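Local atomic coordinates of surface presentation of antigens protein SpaO (Salmonella typhimurium, PDB entry 4YX1), a protein that takes part in the type III secretory pathway that presents the surface determinants Salmonella needs to enter mammalian cells. Residues 14-18 with 19-23. Sequence-based numbering, arbitrary orientation.
Sequences KNVTL and AELEA
Thr17 supplies one face of the Glu20 carboxylate: its N, OG1 and CG2 all lie on that side, OG1 3.5 Å from CD. Thr17 N reaches OE1 from above the plane, 38° out of it, in a nearly straight 2.9 Å bond. Val16 CB sits beside OE1, slightly to the other side of the plane, at 3.5 Å. A water donates to both OE1 and Asn15 O, linking the carboxylate to the strand; a second water lies close to the same two oxygens. In return, Thr17 OG1 accepts from Glu20 N at 3.0 Å, completing a capping box with Thr17 as N-cap. The Thr17 chi1 of 69° turns OG1 to the first turn; Glu20 CG lies beside its own backbone N (chi1 -73°), and the extended chain beyond it reaches back to Thr17 N. Leu21 N bonds to Thr17 O and Glu22 N to Leu18 O, the first i to i+4 bonds of the helix. Val16 CG2 meets Leu21 CD1 at 3.9 Å, the side chains crossing at about a right angle. The box thus marks the switch from strand 12-16 to helix 18-25 within the SPOA2 domain of SpaO. Residues 14-16 pair antiparallel with a strand of the second subunit, where Val16 packs on Val5 of that chain.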
ATOM      1  N   LYS A  14      -9.215  -2.411   3.220  1.00 10.59           N
ATOM      2  CA  LYS A  14     -10.408  -3.069   3.704  1.00 12.04           C
ATOM      3  C   LYS A  14     -11.212  -2.098   4.538  1.00  9.03           C
ATOM      4  O   LYS A  14     -10.644  -1.273   5.252  1.00  8.76           O
ATOM      5  CB  LYS A  14     -10.034  -4.297   4.535  1.00 16.99           C
ATOM      6  CG  LYS A  14     -11.200  -5.170   4.956  1.00 21.12           C
ATOM      7  CD  LYS A  14     -11.634  -6.097   3.834  1.00 24.93           C
ATOM      8  CE  LYS A  14     -12.773  -6.994   4.280  1.00 27.63           C
ATOM      9  NZ  LYS A  14     -13.560  -7.490   3.122  1.00 29.36           N
ATOM     10  N   ASN A  15     -12.532  -2.197   4.449  1.00  8.65           N
ATOM     11  CA  ASN A  15     -13.406  -1.522   5.395  1.00  8.76           C
ATOM     12  C   ASN A  15     -13.477  -2.343   6.659  1.00  9.11           C
ATOM     13  O   ASN A  15     -13.877  -3.506   6.621  1.00 12.29           O
ATOM     14  CB  ASN A  15     -14.803  -1.335   4.807  1.00  9.80           C
ATOM     15  CG  ASN A  15     -14.793  -0.474   3.572  1.00 12.79           C
ATOM     16  OD1 ASN A  15     -14.354   0.663   3.605  1.00 17.01           O
ATOM     17  ND2 ASN A  15     -15.278  -1.014   2.473  1.00 14.20           N
ATOM     18  N   VAL A  16     -13.070  -1.754   7.773  1.00  8.53           N
ATOM     19  CA  VAL A  16     -13.020  -2.487   9.030  1.00  9.52           C
ATOM     20  C   VAL A  16     -13.774  -1.740  10.125  1.00  8.80           C
ATOM     21  O   VAL A  16     -13.978  -0.533  10.044  1.00  8.91           O
ATOM     22  CB  VAL A  16     -11.561  -2.748   9.480  1.00 11.55           C
ATOM     23  CG1 VAL A  16     -10.810  -3.532   8.420  1.00 13.43           C
ATOM     24  CG2 VAL A  16     -10.841  -1.444   9.818  1.00 11.57           C
ATOM     25  N   THR A  17     -14.208  -2.462  11.146  1.00  9.23           N
ATOM     26  CA  THR A  17     -14.882  -1.802  12.249  1.00  9.07           C
ATOM     27  C   THR A  17     -13.853  -1.198  13.199  1.00  8.01           C
ATOM     28  O   THR A  17     -12.673  -1.575  13.190  1.00  8.56           O
ATOM     29  CB  THR A  17     -15.764  -2.769  13.036  1.00  9.46           C
ATOM     30  OG1 THR A  17     -14.920  -3.688  13.737  1.00 10.04           O
ATOM     31  CG2 THR A  17     -16.675  -3.540  12.099  1.00 11.69           C
ATOM     32  N   LEU A  18     -14.307  -0.287  14.049  1.00  9.21           N
ATOM     33  CA  LEU A  18     -13.432   0.262  15.076  1.00 10.22           C
ATOM     34  C   LEU A  18     -12.893  -0.846  15.993  1.00  9.33           C
ATOM     35  O   LEU A  18     -11.723  -0.842  16.338  1.00  9.70           O
ATOM     36  CB  LEU A  18     -14.165   1.329  15.892  1.00 12.34           C
ATOM     37  CG  LEU A  18     -14.616   2.576  15.126  1.00 13.87           C
ATOM     38  CD1 LEU A  18     -15.326   3.516  16.072  1.00 14.90           C
ATOM     39  CD2 LEU A  18     -13.448   3.282  14.459  1.00 15.73           C
ATOM     40  N   ALA A  19     -13.740  -1.804  16.359  1.00 10.24           N
ATOM     41  CA  ALA A  19     -13.303  -2.919  17.199  1.00 10.46           C
ATOM     42  C   ALA A  19     -12.206  -3.740  16.519  1.00  9.41           C
ATOM     43  O   ALA A  19     -11.234  -4.146  17.146  1.00  9.75           O
ATOM     44  CB  ALA A  19     -14.484  -3.807  17.556  1.00 11.43           C
ATOM     45  N   GLU A  20     -12.360  -3.986  15.227  1.00  9.16           N
ATOM     46  CA  GLU A  20     -11.335  -4.719  14.489  1.00 10.31           C
ATOM     47  C   GLU A  20     -10.027  -3.931  14.461  1.00  9.12           C
ATOM     48  O   GLU A  20      -8.945  -4.498  14.635  1.00 10.00           O
ATOM     49  CB  GLU A  20     -11.817  -5.022  13.070  1.00 11.92           C
ATOM     50  CG  GLU A  20     -12.891  -6.109  13.021  1.00 13.57           C
ATOM     51  CD  GLU A  20     -13.585  -6.234  11.675  1.00 15.31           C
ATOM     52  OE1 GLU A  20     -13.527  -5.285  10.865  1.00 14.80           O
ATOM     53  OE2 GLU A  20     -14.204  -7.293  11.435  1.00 18.42           O
ATOM     54  N   LEU A  21     -10.120  -2.619  14.284  1.00 10.10           N
ATOM     55  CA  LEU A  21      -8.919  -1.798  14.252  1.00 11.66           C
ATOM     56  C   LEU A  21      -8.230  -1.789  15.615  1.00 10.80           C
ATOM     57  O   LEU A  21      -7.003  -1.883  15.691  1.00 11.34           O
ATOM     58  CB  LEU A  21      -9.258  -0.380  13.811  1.00 14.57           C
ATOM     59  CG  LEU A  21      -8.103   0.364  13.154  1.00 16.07           C
ATOM     60  CD1 LEU A  21      -7.697  -0.288  11.848  1.00 18.33           C
ATOM     61  CD2 LEU A  21      -8.511   1.781  12.904  1.00 17.54           C
ATOM     62  N   GLU A  22      -9.026  -1.711  16.685  1.00 10.82           N
ATOM     63  CA  GLU A  22      -8.522  -1.802  18.056  1.00 12.33           C
ATOM     64  C   GLU A  22      -7.728  -3.092  18.259  1.00 11.09           C
ATOM     65  O   GLU A  22      -6.619  -3.087  18.807  1.00 12.04           O
ATOM     66  CB  GLU A  22      -9.682  -1.741  19.056  1.00 15.68           C
ATOM     67  CG  GLU A  22      -9.908  -0.401  19.728  1.00 21.63           C
ATOM     68  CD  GLU A  22      -9.020  -0.207  20.958  1.00 24.26           C
ATOM     69  OE1 GLU A  22      -9.438  -0.581  22.084  1.00 24.59           O
ATOM     70  OE2 GLU A  22      -7.895   0.320  20.793  1.00 25.06           O
ATOM     71  N   ALA A  23      -8.297  -4.201  17.807  1.00 10.07           N
ATOM     72  CA  ALA A  23      -7.650  -5.501  17.961  1.00 10.05           C
ATOM     73  C   ALA A  23      -6.335  -5.541  17.192  1.00 10.26           C
ATOM     74  O   ALA A  23      -5.344  -6.095  17.671  1.00 11.78           O
ATOM     75  CB  ALA A  23      -8.583  -6.616  17.497  1.00 10.41           C
TER
HETATM   76  O   HOH W   1     -15.261  -5.390   8.827  1.00 29.97           O
HETATM   77  O   HOH W   2     -13.569  -6.182   8.043  1.00 38.37           O